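Local coordinates for enoyl-CoA hydratase (Mycobacterium tuberculosis, PDB 5KJP) that catalyses the reversible hydration of trans-2-enoyl-CoA thioesters to 3-hydroxyacyl-CoA, probably in fatty acid oxidation, as a member of the crotonase superfamily, at the interface of chains A and B. Sequence-based numbering; all coordinates share one arbitrary frame. Chains: chain A/B, Enoyl-CoA hydratase.

Contacts 1 and 2 are neighbouring parts of one interface between chains A and B, their C-alpha centres about 6 Å apart. Both use the C-terminal end of helix 160-169 of chain A, through A:Leu168 and A:Thr169, and both share B:Ile204 of helix 193-205. Contact 1 continues to the 3-10 helix 138-142 of chain A and to the turn between helices 193-205 and 209-221 of chain B; contact 2 extends along helix 193-205 to a salt bridge. One helix end is thus read from two sides, in a deposited assembly of three copies, which matches the trimer from which the usual crotonase hexamers are built.

Contact 1: the interface of chains A and B. Residues chain A 140-141, 168-170; chain B 204, 207-208, 212.
The backbone N of B:Gly208 donates an almost straight hydrogen bond, 3.1 Å long and 170° at the hydrogen, to A:Val140 O, joining the turn between two chain B helices to the 3-10 helix 138-142 of chain A. Beside it, the side chain of B:Asn207 reaches for the C-terminal end of helix 160-169. Its CG stands anti to its own carbonyl carbon (chi1 -67°), which carries the amide past A:Val140 to the last turn of that helix. There ND2 gives a hydrogen bond of 2.9 Å to A:Leu168 O. The acceptor lies in the plane of the amide, whereas ND2 itself is tilted 22° from the plane of the A:Leu168 carbonyl. A weak bond from ND2 to A:Thr169 O, 3.0 Å, lets the amide nitrogen address a second carbonyl at the helix end, where donors from a following turn run out.

One face of the amide is covered by chain A. A:Val140 CG2 sits over the nitrogen half, 3.5 Å from B:Asn207 ND2. A:Lys141 takes the oxygen half of the same face, its CA over B:Asn207 OD1 and its CG just beyond, 3.5 Å from that oxygen; the two side chains run side by side in the same direction. This oxygen is also 3.2 Å from water 1, which in turn meets A:Lys141 O, so packing and polar contacts together restrict rotation of the amide.

Next to this polar grip the surfaces are aliphatic. The side chains of A:Leu168 and B:Val212 meet at about a right angle, with A:Leu168 CD2 4.0 Å from B:Val212 CG1. B:Ile204 brings its CG1 branch to within 3.9 Å of the methyl CG2 of A:Thr169 and also touches A:Leu168 CB. The site fastens a helix end and the 3-10 helix of one subunit to a helix turn of the next; since the glutamate just before A:Val140 matches a catalytic glutamate of crotonases, the contact may also steady that side of the active site.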
# COMPACT_ATOMS: atom_id res chain seq x y z
N VAL A 140 -9.46 2.70 -21.14
CA VAL A 140 -8.60 2.12 -22.18
C VAL A 140 -9.39 1.37 -23.24
O VAL A 140 -8.91 1.19 -24.36
CB VAL A 140 -7.54 1.16 -21.58
CG1 VAL A 140 -6.49 1.93 -20.77
CG2 VAL A 140 -8.21 0.06 -20.76
N LYS A 141 -10.60 0.95 -22.91
CA LYS A 141 -11.46 0.25 -23.88
C LYS A 141 -11.84 1.17 -25.05
O LYS A 141 -12.12 0.69 -26.15
CB LYS A 141 -12.72 -0.28 -23.20
CG LYS A 141 -12.47 -1.35 -22.14
CD LYS A 141 -13.78 -1.92 -21.62
CE LYS A 141 -13.55 -3.13 -20.73
NZ LYS A 141 -14.80 -3.53 -20.00
N LEU A 168 -5.52 -1.60 -16.89
CA LEU A 168 -5.14 -2.11 -18.21
C LEU A 168 -6.26 -2.90 -18.88
O LEU A 168 -6.35 -2.95 -20.11
CB LEU A 168 -3.89 -2.99 -18.10
CG LEU A 168 -2.62 -2.30 -17.62
CD1 LEU A 168 -1.42 -3.23 -17.74
CD2 LEU A 168 -2.38 -1.00 -18.38
N THR A 169 -7.11 -3.54 -18.07
CA THR A 169 -8.20 -4.34 -18.61
C THR A 169 -9.49 -3.55 -18.77
O THR A 169 -10.28 -3.81 -19.68
CB THR A 169 -8.52 -5.56 -17.73
OG1 THR A 169 -8.97 -5.11 -16.44
CG2 THR A 169 -7.30 -6.49 -17.58
N GLY A 170 -9.71 -2.59 -17.87
CA GLY A 170 -10.97 -1.86 -17.80
C GLY A 170 -12.09 -2.67 -17.18
O GLY A 170 -13.27 -2.31 -17.31
N ILE B 204 -6.19 -7.34 -22.35
CA ILE B 204 -5.40 -6.13 -22.48
C ILE B 204 -5.08 -5.78 -23.94
O ILE B 204 -5.12 -4.61 -24.33
CB ILE B 204 -4.10 -6.25 -21.66
CG1 ILE B 204 -4.45 -6.39 -20.17
CG2 ILE B 204 -3.23 -5.03 -21.87
CD1 ILE B 204 -3.26 -6.81 -19.30
N ASN B 207 -7.61 -3.75 -25.86
CA ASN B 207 -7.78 -2.34 -25.54
C ASN B 207 -6.79 -1.49 -26.33
O ASN B 207 -5.88 -2.02 -26.95
CB ASN B 207 -7.64 -2.14 -24.03
CG ASN B 207 -8.79 -2.79 -23.26
OD1 ASN B 207 -9.87 -2.98 -23.81
ND2 ASN B 207 -8.55 -3.15 -22.00
N GLY B 208 -6.99 -0.17 -26.32
CA GLY B 208 -6.18 0.71 -27.15
C GLY B 208 -4.71 0.66 -26.77
O GLY B 208 -4.37 0.97 -25.63
N VAL B 212 -3.17 1.83 -23.31
CA VAL B 212 -2.64 0.83 -22.39
C VAL B 212 -1.21 1.17 -21.95
O VAL B 212 -0.89 1.15 -20.76
CB VAL B 212 -2.68 -0.58 -23.03
CG1 VAL B 212 -1.78 -1.55 -22.28
CG2 VAL B 212 -4.12 -1.10 -23.09
O HOH W 1 -11.89 -2.44 -26.30

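Contact 2: the interface of chains A and B. Residues chain A 165, 168-169, 171; chain B 200, 203-204.
B:Lys203 reaches across to A:Asp171 at a subunit interface of this crotonase-family enzyme, from helix 193-205 of chain B to the segment just after helix 160-169 of chain A. Its CB passes 3.8 Å from water 2, and CG runs on near the same water. Beyond CG the chain turns twice, about CG-CD (chi3 74°) and CD-CE (chi4 55°), and these bends bring CE and the ammonium group round to the carboxylate. CE stands in front of the two carboxylate oxygens, 3.6 Å from A:Asp171 CG. At the tip, NZ makes a hydrogen-bonded salt bridge of 2.9 Å to A:Asp171 OD1, using the syn lone pair of that oxygen. The two side chains cross at about a right angle, the ammonium going to one oxygen while OD2 is nearer to CE than to NZ.

Water 2 closes a small polar ring around this pair. It is 3.0 Å from B:Lys203 NZ, and it also contacts A:Asp171 OD1. Its further partner is A:Thr169 O, again at 3.0 Å, so the lysine nitrogen is linked through water to the helix end, whose partial negative charge may add to its attraction.

The hydroxyl of A:Thr169 holds the chain A side of the ring in place. OG1 stands between the backbone N and the carbonyl carbon (chi1 63°), turned back into its own chain, and donates a 2.7 Å hydrogen bond to A:Glu165 O from above the carbonyl plane. The same OG1 accepts a hydrogen bond of 3.1 Å from the backbone N of A:Asp171, fixing the turn from which the aspartate departs. With the hydroxyl engaged there, the methyl CG2 faces chain B and meets B:Leu200 CD1 at 3.8 Å, the two side chains crossing nearly perpendicular. B:Leu200 lies one helical turn before B:Ile204, its CD1 also near the aliphatic stem of A:Glu165.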
# COMPACT_ATOMS: atom_id res chain seq x y z
N GLU A 165 -4.05 -4.00 -12.97
CA GLU A 165 -4.92 -4.92 -13.70
C GLU A 165 -6.22 -4.23 -14.12
O GLU A 165 -6.64 -4.31 -15.28
CB GLU A 165 -5.25 -6.15 -12.85
CG GLU A 165 -6.30 -7.05 -13.46
CD GLU A 165 -6.80 -8.12 -12.50
OE1 GLU A 165 -6.20 -8.29 -11.41
OE2 GLU A 165 -7.80 -8.78 -12.83
N LEU A 168 -5.52 -1.60 -16.89
CA LEU A 168 -5.14 -2.11 -18.21
C LEU A 168 -6.26 -2.90 -18.88
O LEU A 168 -6.35 -2.95 -20.11
CB LEU A 168 -3.89 -2.99 -18.10
CG LEU A 168 -2.62 -2.30 -17.62
CD1 LEU A 168 -1.42 -3.23 -17.74
CD2 LEU A 168 -2.38 -1.00 -18.38
N THR A 169 -7.11 -3.54 -18.07
CA THR A 169 -8.20 -4.34 -18.61
C THR A 169 -9.49 -3.55 -18.77
O THR A 169 -10.28 -3.81 -19.68
CB THR A 169 -8.52 -5.56 -17.73
OG1 THR A 169 -8.97 -5.11 -16.44
CG2 THR A 169 -7.30 -6.49 -17.58
N ASP A 171 -11.74 -3.76 -16.49
CA ASP A 171 -12.72 -4.62 -15.82
C ASP A 171 -13.47 -3.89 -14.71
O ASP A 171 -12.93 -2.99 -14.08
CB ASP A 171 -12.05 -5.86 -15.21
CG ASP A 171 -11.72 -6.94 -16.23
OD1 ASP A 171 -12.12 -6.84 -17.41
OD2 ASP A 171 -11.06 -7.92 -15.82
N LEU B 200 -5.89 -13.17 -19.70
CA LEU B 200 -5.63 -11.82 -19.19
C LEU B 200 -4.97 -10.94 -20.25
O LEU B 200 -5.38 -9.80 -20.47
CB LEU B 200 -4.75 -11.88 -17.94
CG LEU B 200 -4.38 -10.58 -17.23
CD1 LEU B 200 -5.64 -9.80 -16.88
CD2 LEU B 200 -3.56 -10.90 -15.97
N LYS B 203 -7.36 -9.79 -22.91
CA LYS B 203 -8.21 -8.69 -22.46
C LYS B 203 -7.48 -7.35 -22.64
O LYS B 203 -8.07 -6.36 -23.07
CB LYS B 203 -8.64 -8.88 -21.01
CG LYS B 203 -9.64 -10.03 -20.82
CD LYS B 203 -9.77 -10.46 -19.37
CE LYS B 203 -10.56 -9.46 -18.54
NZ LYS B 203 -11.90 -9.16 -19.11
N ILE B 204 -6.19 -7.34 -22.35
CA ILE B 204 -5.40 -6.13 -22.48
C ILE B 204 -5.08 -5.78 -23.94
O ILE B 204 -5.12 -4.61 -24.33
CB ILE B 204 -4.10 -6.25 -21.66
CG1 ILE B 204 -4.45 -6.39 -20.17
CG2 ILE B 204 -3.23 -5.03 -21.87
CD1 ILE B 204 -3.26 -6.81 -19.30
O HOH W 2 -11.48 -6.48 -20.50